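Local structure of putative uncharacterized protein TTHB071 (Thermus thermophilus, 3AYV) at residues Leu61-Pro66 with Leu73-Leu78; Leu186-Thr191 with Met220-Arg225; Trp199-Gly204 with Glu229-Phe234. The protein binds zinc in a TIM barrel of the xylose isomerase-like family and may take part in protection against oxidative stress, though its reaction is not established. All coordinates share one frame; numbering follows the deposited sequence.

Overall arrangement
The chain folds as a closed barrel of eight parallel strands. Contact 1 comes first along the chain. It packs the loop after strand 52-55 against helix 68-87, the helix that follows. Contacts 2 and 3 alternate in sequence: 186-191 and 199-204 precede 220-225 and 229-234. Contact 2 pairs strands 185-188 and 219-222. Contact 3 joins the loop between those strands to helix 229-240. The centres of contacts 2 and 3 are about 9 Å apart, and they touch through Asp190 and Trp199. Contact 1 lies across the barrel, its centre about 25 Å from contact 2 and about 34 Å from contact 3. Contact 2 carries two zinc ligands, while contacts 1 and 3 pack loops on outer helices.

Contact 1: Leu61-Pro66 with Leu73-Leu78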
loop_
_atom_site.group_PDB
_atom_site.type_symbol
_atom_site.label_atom_id
_atom_site.label_comp_id
_atom_site.label_asym_id
_atom_site.label_seq_id
_atom_site.Cartn_x
_atom_site.Cartn_y
_atom_site.Cartn_z
ATOM N N LEU A 61 -3.191 -2.233 14.071
ATOM C CA LEU A 61 -1.975 -1.546 14.485
ATOM C C LEU A 61 -2.124 -0.030 14.398
ATOM O O LEU A 61 -2.833 0.484 13.538
ATOM C CB LEU A 61 -0.789 -1.975 13.600
ATOM C CG LEU A 61 -0.523 -3.495 13.577
ATOM C CD1 LEU A 61 0.663 -3.842 12.664
ATOM C CD2 LEU A 61 -0.331 -4.104 14.956
ATOM N N ASP A 62 -1.414 0.673 15.283
ATOM C CA ASP A 62 -1.356 2.124 15.272
ATOM C C ASP A 62 -0.206 2.574 16.174
ATOM O O ASP A 62 -0.217 2.305 17.394
ATOM C CB ASP A 62 -2.699 2.725 15.768
ATOM C CG ASP A 62 -2.699 4.226 15.736
ATOM O OD1 ASP A 62 -1.779 4.819 15.124
ATOM O OD2 ASP A 62 -3.623 4.837 16.326
ATOM N N LEU A 63 0.775 3.259 15.579
ATOM C CA LEU A 63 1.878 3.837 16.353
ATOM C C LEU A 63 1.396 4.844 17.417
ATOM O O LEU A 63 2.101 5.095 18.409
ATOM C CB LEU A 63 2.913 4.507 15.427
ATOM C CG LEU A 63 3.733 3.549 14.547
ATOM C CD1 LEU A 63 4.598 4.379 13.578
ATOM C CD2 LEU A 63 4.622 2.638 15.448
ATOM N N LEU A 64 0.213 5.398 17.198
ATOM C CA LEU A 64 -0.327 6.427 18.075
ATOM C C LEU A 64 -1.513 5.891 18.883
ATOM O O LEU A 64 -2.294 6.687 19.433
ATOM C CB LEU A 64 -0.751 7.639 17.255
ATOM C CG LEU A 64 0.315 8.323 16.392
ATOM C CD1 LEU A 64 -0.365 9.519 15.769
ATOM C CD2 LEU A 64 1.554 8.751 17.248
ATOM N N SER A 65 -1.659 4.566 18.937
ATOM C CA SER A 65 -2.686 3.954 19.793
ATOM C C SER A 65 -2.620 4.481 21.254
ATOM O O SER A 65 -1.525 4.591 21.838
ATOM C CB SER A 65 -2.501 2.435 19.853
ATOM O OG SER A 65 -3.569 1.850 20.623
ATOM N N PRO A 66 -3.792 4.736 21.875
ATOM C CA PRO A 66 -3.762 5.049 23.317
ATOM C C PRO A 66 -3.318 3.857 24.168
ATOM O O PRO A 66 -2.938 4.039 25.336
ATOM C CB PRO A 66 -5.235 5.451 23.644
ATOM C CG PRO A 66 -6.046 4.791 22.556
ATOM C CD PRO A 66 -5.146 4.856 21.300
ATOM N N LEU A 73 3.790 -3.171 19.931
ATOM C CA LEU A 73 3.571 -4.214 18.930
ATOM C C LEU A 73 3.666 -3.664 17.491
ATOM O O LEU A 73 4.293 -4.292 16.598
ATOM C CB LEU A 73 2.201 -4.879 19.153
ATOM C CG LEU A 73 1.860 -5.957 18.114
ATOM C CD1 LEU A 73 2.753 -7.248 18.203
ATOM C CD2 LEU A 73 0.371 -6.324 18.185
ATOM N N THR A 74 3.042 -2.499 17.279
ATOM C CA THR A 74 3.028 -1.848 15.964
ATOM C C THR A 74 4.462 -1.552 15.501
ATOM O O THR A 74 4.832 -1.868 14.365
ATOM C CB THR A 74 2.207 -0.528 15.974
ATOM O OG1 THR A 74 0.857 -0.835 16.366
ATOM C CG2 THR A 74 2.141 0.082 14.573
ATOM N N LEU A 75 5.242 -0.956 16.394
ATOM C CA LEU A 75 6.641 -0.686 16.068
ATOM C C LEU A 75 7.394 -1.972 15.716
ATOM O O LEU A 75 8.079 -2.006 14.673
ATOM C CB LEU A 75 7.335 0.098 17.187
ATOM C CG LEU A 75 8.769 0.565 16.886
ATOM C CD1 LEU A 75 8.790 1.465 15.633
ATOM C CD2 LEU A 75 9.322 1.301 18.123
ATOM N N ARG A 76 7.245 -3.017 16.541
ATOM C CA ARG A 76 7.896 -4.321 16.267
ATOM C C ARG A 76 7.466 -4.917 14.920
ATOM O O ARG A 76 8.314 -5.417 14.146
ATOM C CB ARG A 76 7.680 -5.327 17.414
ATOM C CG ARG A 76 8.396 -4.982 18.717
ATOM C CD ARG A 76 8.311 -6.116 19.793
ATOM N NE ARG A 76 6.959 -6.584 20.154
ATOM C CZ ARG A 76 6.206 -6.057 21.130
ATOM N NH1 ARG A 76 6.622 -5.009 21.828
ATOM N NH2 ARG A 76 5.007 -6.556 21.385
ATOM N N ARG A 77 6.165 -4.840 14.622
ATOM C CA ARG A 77 5.615 -5.337 13.355
ATOM C C ARG A 77 6.189 -4.611 12.118
ATOM O O ARG A 77 6.534 -5.267 11.092
ATOM C CB ARG A 77 4.080 -5.224 13.351
ATOM C CG ARG A 77 3.374 -6.233 14.270
ATOM C CD ARG A 77 3.344 -7.596 13.644
ATOM N NE ARG A 77 2.575 -8.591 14.404
ATOM C CZ ARG A 77 3.092 -9.651 15.012
ATOM N NH1 ARG A 77 4.411 -9.868 14.998
ATOM N NH2 ARG A 77 2.289 -10.508 15.623
ATOM N N LEU A 78 6.258 -3.275 12.182
ATOM C CA LEU A 78 6.794 -2.508 11.066
ATOM C C LEU A 78 8.303 -2.785 10.854
ATOM O O LEU A 78 8.737 -3.015 9.726
ATOM C CB LEU A 78 6.559 -1.003 11.257
ATOM C CG LEU A 78 5.071 -0.612 11.279
ATOM C CD1 LEU A 78 4.976 0.884 11.490
ATOM C CD2 LEU A 78 4.381 -1.005 9.945
#
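Thr74 and Asp62 make the hydrogen bond of this contact. The backbone N of Asp62 gives its hydrogen to Thr74 OG1 at 2.9 Å, with a bent N-H...O angle of 144°. OG1 lies anti to the carbonyl carbon of its own residue (chi1 -59°), beside the backbone N. There it also bonds the carbonyl O of Val70, one turn back in the helix. The two partners fix the hydroxyl, and the methyl CG2 is left to face Leu63.

The loop has its own polar frame. Asp62 OD1 accepts from the backbone N of Leu64 at 2.9 Å, an Asx turn, and that N approaches from above the carboxylate plane. Residues 62 to 65 also form a type I beta turn. OD1 has a salt bridge to Arg111 as well. In the TIM barrel this segment belongs to the connection from strand 52-55 to helix 68-87, so the loop folds back on the helix it leads into.

The remaining contacts are packing. Leu61 lies alongside Thr74, the two side chains running in opposite directions. Leu61 CB is in van der Waals contact with Thr74 OG1 at 3.4 Å. The Leu61 branches then part: CD1 rests on Arg77 CB at 3.7 Å, while CD2 meets Leu73 CD2 at 4.0 Å. Leu63 packs on the Thr74 methyl, its CD2 3.7 Å from Thr74 CG2. Leu63 CD1 and Leu78 CD1 meet tip to tip at 4.1 Å. Leu63 also touches Ala118 of helix 112-118 and the loop residue Leu119.

Contact 2: Leu186-Thr191 with Met220-Arg225; sequences LHLNDT and MVLEVR. With ZN (zinc ion), chain F.
Leu188 and Glu223 have the most surface buried here, and Leu188 bonds through both ends of its backbone. Its N donates to Val221 O at 2.8 Å, and its O accepts from Glu223 N at 3.0 Å. Its side chain turns to the outer face, where CD1 packs on Met220 CB at 3.7 Å. Leu235 of helix 229-240 also touches it there.

Glu223 sits just past the strand end and swings across to His187. Its chain bends at chi2 (-143°). CD lies over one face of the imidazole ring, offset toward the rim, and the carboxylate plane is 34° from the ring plane. The strands are neighbours in the parallel TIM barrel, and the zinc site lies at their C-terminal ends. His187 ND1 and Glu223 OE2 each bind the zinc at 2.4 Å. Glu136 and Asp162, from other strands, complete the protein ligands. Two waters are also bound. His187 NE2 is held by Glu27, a second-shell partner that probably sets the ring's rotation.

With CG of Asn189 between the backbone N and the carbonyl carbon (chi1 57°), the amide is turned toward 220-225. There ND2 of Asn189 bonds to Glu223 O at 2.9 Å, in the carbonyl plane and on a lone pair. An alanine here would probably leave Glu223 O without this donor and the backbone of this zinc ligand less firmly held. Val224 CG2 packs on Asn189 CB at 4.0 Å.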
loop_
_atom_site.group_PDB
_atom_site.type_symbol
_atom_site.label_atom_id
_atom_site.label_comp_id
_atom_site.label_asym_id
_atom_site.label_seq_id
_atom_site.Cartn_x
_atom_site.Cartn_y
_atom_site.Cartn_z
ATOM N N LEU A 186 0.634 3.243 -6.852
ATOM C CA LEU A 186 -0.826 3.252 -6.872
ATOM C C LEU A 186 -1.378 1.891 -6.560
ATOM O O LEU A 186 -0.887 0.876 -7.073
ATOM C CB LEU A 186 -1.383 3.775 -8.206
ATOM C CG LEU A 186 -1.232 5.299 -8.255
ATOM C CD1 LEU A 186 0.014 5.668 -9.044
ATOM C CD2 LEU A 186 -2.497 6.021 -8.759
ATOM N N HIS A 187 -2.368 1.877 -5.670
ATOM C CA HIS A 187 -3.117 0.667 -5.370
ATOM C C HIS A 187 -4.401 0.726 -6.168
ATOM O O HIS A 187 -5.222 1.623 -5.971
ATOM C CB HIS A 187 -3.396 0.577 -3.872
ATOM C CG HIS A 187 -2.277 -0.032 -3.092
ATOM N ND1 HIS A 187 -2.381 -0.320 -1.750
ATOM C CD2 HIS A 187 -1.040 -0.443 -3.468
ATOM C CE1 HIS A 187 -1.243 -0.840 -1.318
ATOM N NE2 HIS A 187 -0.417 -0.939 -2.343
ATOM N N LEU A 188 -4.553 -0.221 -7.089
ATOM C CA LEU A 188 -5.643 -0.179 -8.065
ATOM C C LEU A 188 -6.662 -1.275 -7.869
ATOM O O LEU A 188 -6.304 -2.435 -7.690
ATOM C CB LEU A 188 -5.088 -0.296 -9.477
ATOM C CG LEU A 188 -4.110 0.809 -9.918
ATOM C CD1 LEU A 188 -3.695 0.446 -11.350
ATOM C CD2 LEU A 188 -4.792 2.153 -9.895
ATOM N N ASN A 189 -7.925 -0.874 -7.894
ATOM C CA ASN A 189 -9.062 -1.790 -7.943
ATOM C C ASN A 189 -10.304 -0.941 -8.141
ATOM O O ASN A 189 -10.169 0.270 -8.328
ATOM C CB ASN A 189 -9.133 -2.687 -6.685
ATOM C CG ASN A 189 -9.215 -1.897 -5.385
ATOM O OD1 ASN A 189 -9.852 -0.843 -5.319
ATOM N ND2 ASN A 189 -8.559 -2.411 -4.339
ATOM N N ASP A 190 -11.492 -1.560 -8.126
ATOM C CA ASP A 190 -12.724 -0.798 -8.183
ATOM C C ASP A 190 -13.687 -1.192 -7.056
ATOM O O ASP A 190 -13.523 -2.224 -6.402
ATOM C CB ASP A 190 -13.394 -0.906 -9.565
ATOM C CG ASP A 190 -14.014 0.411 -10.017
ATOM O OD1 ASP A 190 -14.266 1.295 -9.166
ATOM O OD2 ASP A 190 -14.329 0.552 -11.226
ATOM N N THR A 191 -14.670 -0.338 -6.849
ATOM C CA THR A 191 -15.600 -0.457 -5.744
ATOM C C THR A 191 -16.969 -0.001 -6.245
ATOM O O THR A 191 -17.065 0.775 -7.204
ATOM C CB THR A 191 -15.166 0.429 -4.550
ATOM O OG1 THR A 191 -16.248 0.504 -3.606
ATOM C CG2 THR A 191 -14.793 1.860 -5.006
ATOM N N MET A 220 2.197 0.218 -10.268
ATOM C CA MET A 220 0.785 -0.024 -10.046
ATOM C C MET A 220 0.585 -1.426 -9.491
ATOM O O MET A 220 1.139 -2.401 -10.020
ATOM C CB MET A 220 0.016 0.176 -11.338
ATOM C CG MET A 220 -0.106 1.639 -11.738
ATOM S SD MET A 220 -0.698 1.766 -13.416
ATOM C CE MET A 220 0.695 1.039 -14.300
ATOM N N VAL A 221 -0.177 -1.518 -8.399
ATOM C CA VAL A 221 -0.402 -2.778 -7.728
ATOM C C VAL A 221 -1.883 -3.108 -7.888
ATOM O O VAL A 221 -2.740 -2.309 -7.537
ATOM C CB VAL A 221 -0.093 -2.708 -6.201
ATOM C CG1 VAL A 221 -0.418 -4.072 -5.547
ATOM C CG2 VAL A 221 1.365 -2.365 -5.967
ATOM N N LEU A 222 -2.171 -4.263 -8.455
ATOM C CA LEU A 222 -3.545 -4.712 -8.576
ATOM C C LEU A 222 -3.947 -5.365 -7.258
ATOM O O LEU A 222 -3.536 -6.478 -6.939
ATOM C CB LEU A 222 -3.708 -5.686 -9.752
ATOM C CG LEU A 222 -3.301 -5.085 -11.102
ATOM C CD1 LEU A 222 -3.433 -6.145 -12.196
ATOM C CD2 LEU A 222 -4.173 -3.867 -11.429
ATOM N N GLU A 223 -4.742 -4.634 -6.492
ATOM C CA GLU A 223 -5.238 -5.092 -5.212
ATOM C C GLU A 223 -6.627 -5.659 -5.452
ATOM O O GLU A 223 -7.638 -5.059 -5.098
ATOM C CB GLU A 223 -5.270 -3.915 -4.268
ATOM C CG GLU A 223 -3.856 -3.629 -3.810
ATOM C CD GLU A 223 -3.822 -3.216 -2.417
ATOM O OE1 GLU A 223 -3.004 -3.773 -1.623
ATOM O OE2 GLU A 223 -4.636 -2.311 -2.135
ATOM N N VAL A 224 -6.642 -6.807 -6.117
ATOM C CA VAL A 224 -7.855 -7.379 -6.679
ATOM C C VAL A 224 -8.013 -8.793 -6.159
ATOM O O VAL A 224 -7.060 -9.588 -6.181
ATOM C CB VAL A 224 -7.799 -7.349 -8.239
ATOM C CG1 VAL A 224 -8.933 -8.140 -8.866
ATOM C CG2 VAL A 224 -7.862 -5.905 -8.747
ATOM N N ARG A 225 -9.217 -9.118 -5.697
ATOM C CA ARG A 225 -9.428 -10.404 -5.059
ATOM C C ARG A 225 -9.867 -11.496 -6.016
ATOM O O ARG A 225 -9.794 -12.681 -5.691
ATOM C CB ARG A 225 -10.307 -10.262 -3.811
ATOM C CG ARG A 225 -9.480 -9.673 -2.651
ATOM C CD ARG A 225 -10.091 -9.930 -1.274
ATOM N NE ARG A 225 -11.088 -8.921 -0.927
ATOM C CZ ARG A 225 -10.833 -7.811 -0.227
ATOM N NH1 ARG A 225 -9.607 -7.551 0.224
ATOM N NH2 ARG A 225 -11.820 -6.956 0.029
HETATM ZN ZN ZN F . -4.616 -0.256 -0.826
HETATM O O HOH W 1 -3.651 -2.202 0.466
HETATM O O HOH W 2 -6.287 -1.924 -0.291
#

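Contact 3: Trp199-Gly204 with Glu229-Phe234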
loop_
_atom_site.group_PDB
_atom_site.type_symbol
_atom_site.label_atom_id
_atom_site.label_comp_id
_atom_site.label_asym_id
_atom_site.label_seq_id
_atom_site.Cartn_x
_atom_site.Cartn_y
_atom_site.Cartn_z
ATOM N N TRP A 199 -12.515 -5.128 -6.484
ATOM C CA TRP A 199 -12.928 -5.668 -7.778
ATOM C C TRP A 199 -11.929 -5.247 -8.850
ATOM O O TRP A 199 -11.161 -4.295 -8.659
ATOM C CB TRP A 199 -14.289 -5.127 -8.174
ATOM C CG TRP A 199 -15.482 -5.648 -7.393
ATOM C CD1 TRP A 199 -15.565 -6.804 -6.649
ATOM C CD2 TRP A 199 -16.779 -5.047 -7.351
ATOM N NE1 TRP A 199 -16.845 -6.935 -6.131
ATOM C CE2 TRP A 199 -17.603 -5.870 -6.547
ATOM C CE3 TRP A 199 -17.324 -3.880 -7.902
ATOM C CZ2 TRP A 199 -18.952 -5.560 -6.297
ATOM C CZ3 TRP A 199 -18.662 -3.566 -7.641
ATOM C CH2 TRP A 199 -19.453 -4.403 -6.848
ATOM N N ASN A 200 -11.951 -5.954 -9.977
ATOM C CA ASN A 200 -11.213 -5.522 -11.173
ATOM C C ASN A 200 -11.562 -4.122 -11.659
ATOM O O ASN A 200 -12.699 -3.659 -11.526
ATOM C CB ASN A 200 -11.473 -6.505 -12.334
ATOM C CG ASN A 200 -10.611 -7.741 -12.247
ATOM O OD1 ASN A 200 -11.110 -8.866 -12.233
ATOM N ND2 ASN A 200 -9.319 -7.548 -12.193
ATOM N N LEU A 201 -10.574 -3.450 -12.245
ATOM C CA LEU A 201 -10.801 -2.156 -12.899
ATOM C C LEU A 201 -11.923 -2.330 -13.916
ATOM O O LEU A 201 -11.997 -3.376 -14.551
ATOM C CB LEU A 201 -9.525 -1.705 -13.609
ATOM C CG LEU A 201 -8.283 -1.547 -12.725
ATOM C CD1 LEU A 201 -7.091 -1.014 -13.564
ATOM C CD2 LEU A 201 -8.609 -0.615 -11.545
ATOM N N GLY A 202 -12.798 -1.341 -14.023
ATOM C CA GLY A 202 -13.917 -1.380 -14.978
ATOM C C GLY A 202 -15.218 -1.898 -14.368
ATOM O O GLY A 202 -16.286 -1.740 -14.969
ATOM N N ARG A 203 -15.147 -2.474 -13.169
ATOM C CA ARG A 203 -16.309 -3.144 -12.559
ATOM C C ARG A 203 -17.141 -2.243 -11.642
ATOM O O ARG A 203 -18.250 -2.614 -11.245
ATOM C CB ARG A 203 -15.889 -4.413 -11.809
ATOM C CG ARG A 203 -15.385 -5.574 -12.690
ATOM C CD ARG A 203 -15.709 -6.942 -12.034
ATOM N NE ARG A 203 -17.025 -6.872 -11.413
ATOM C CZ ARG A 203 -17.423 -7.503 -10.307
ATOM N NH1 ARG A 203 -16.629 -8.321 -9.634
ATOM N NH2 ARG A 203 -18.647 -7.295 -9.876
ATOM N N GLY A 204 -16.629 -1.060 -11.325
ATOM C CA GLY A 204 -17.263 -0.235 -10.308
ATOM C C GLY A 204 -17.429 1.193 -10.753
ATOM O O GLY A 204 -17.635 1.470 -11.937
ATOM N N GLU A 229 -6.716 -10.644 -14.601
ATOM C CA GLU A 229 -6.527 -10.376 -16.035
ATOM C C GLU A 229 -7.339 -9.196 -16.551
ATOM O O GLU A 229 -6.806 -8.375 -17.306
ATOM C CB GLU A 229 -6.761 -11.597 -16.928
ATOM C CG GLU A 229 -6.182 -11.355 -18.318
ATOM C CD GLU A 229 -6.451 -12.462 -19.282
ATOM O OE1 GLU A 229 -6.345 -13.638 -18.889
ATOM O OE2 GLU A 229 -6.759 -12.141 -20.452
ATOM N N ALA A 230 -8.610 -9.096 -16.172
ATOM C CA ALA A 230 -9.435 -7.991 -16.666
ATOM C C ALA A 230 -8.840 -6.609 -16.337
ATOM O O ALA A 230 -8.994 -5.666 -17.111
ATOM C CB ALA A 230 -10.863 -8.093 -16.142
ATOM N N SER A 231 -8.169 -6.487 -15.191
ATOM C CA SER A 231 -7.534 -5.202 -14.840
ATOM C C SER A 231 -6.306 -4.918 -15.700
ATOM O O SER A 231 -6.088 -3.780 -16.118
ATOM C CB SER A 231 -7.149 -5.135 -13.355
ATOM O OG SER A 231 -8.307 -5.224 -12.557
ATOM N N LEU A 232 -5.498 -5.945 -15.944
ATOM C CA LEU A 232 -4.342 -5.789 -16.825
ATOM C C LEU A 232 -4.773 -5.342 -18.238
ATOM O O LEU A 232 -4.159 -4.440 -18.840
ATOM C CB LEU A 232 -3.514 -7.077 -16.828
ATOM C CG LEU A 232 -2.153 -7.029 -17.527
ATOM C CD1 LEU A 232 -1.320 -5.763 -17.148
ATOM C CD2 LEU A 232 -1.393 -8.333 -17.239
ATOM N N ALA A 233 -5.853 -5.951 -18.737
ATOM C CA ALA A 233 -6.450 -5.599 -20.026
ATOM C C ALA A 233 -7.004 -4.177 -20.041
ATOM O O ALA A 233 -6.893 -3.477 -21.054
ATOM C CB ALA A 233 -7.553 -6.617 -20.414
ATOM N N PHE A 234 -7.606 -3.750 -18.922
ATOM C CA PHE A 234 -8.039 -2.358 -18.749
ATOM C C PHE A 234 -6.817 -1.417 -18.874
ATOM O O PHE A 234 -6.871 -0.411 -19.600
ATOM C CB PHE A 234 -8.741 -2.175 -17.375
ATOM C CG PHE A 234 -9.394 -0.817 -17.178
ATOM C CD1 PHE A 234 -8.630 0.305 -16.831
ATOM C CD2 PHE A 234 -10.769 -0.664 -17.317
ATOM C CE1 PHE A 234 -9.236 1.557 -16.645
ATOM C CE2 PHE A 234 -11.392 0.586 -17.132
ATOM C CZ PHE A 234 -10.621 1.695 -16.795
#
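Leu201 and Phe234 meet with their side chains crossing at about a right angle. Phe234 CG is anti to its backbone N (chi1 -172°), which places it 3.7 Å from Leu201 CB. That CB sits over one face of the Phe234 ring, offset toward the rim, 4.0 Å from the ring centroid, a CH-pi contact. The branch CD1 of Leu201 reaches on to Phe234 CD1 at 3.8 Å. Gly202 has a positive phi (95°) in the type II turn from Asn200 to Arg203. Its CA lies close to the same ring, 3.9 Å from Phe234 CE2.

Ser231 supplies the polar grip. Its OG lies beside its own backbone N (chi1 -63°) and accepts from Leu201 N at 2.9 Å. Leu201 CG packs on Ser231 CB at 3.8 Å. Ala230 CB meets the Asn200 side chain, 3.9 Å from its CG.

Glu226, just before the helix, ties the loop through a hydrogen bond from Asn200 N and a salt bridge to Arg203. Leu201 and Gly202, in the loop between strands 185-188 and 219-222, pack on helix 229-240, whose Glu229 and Leu232 touch helix 12-22.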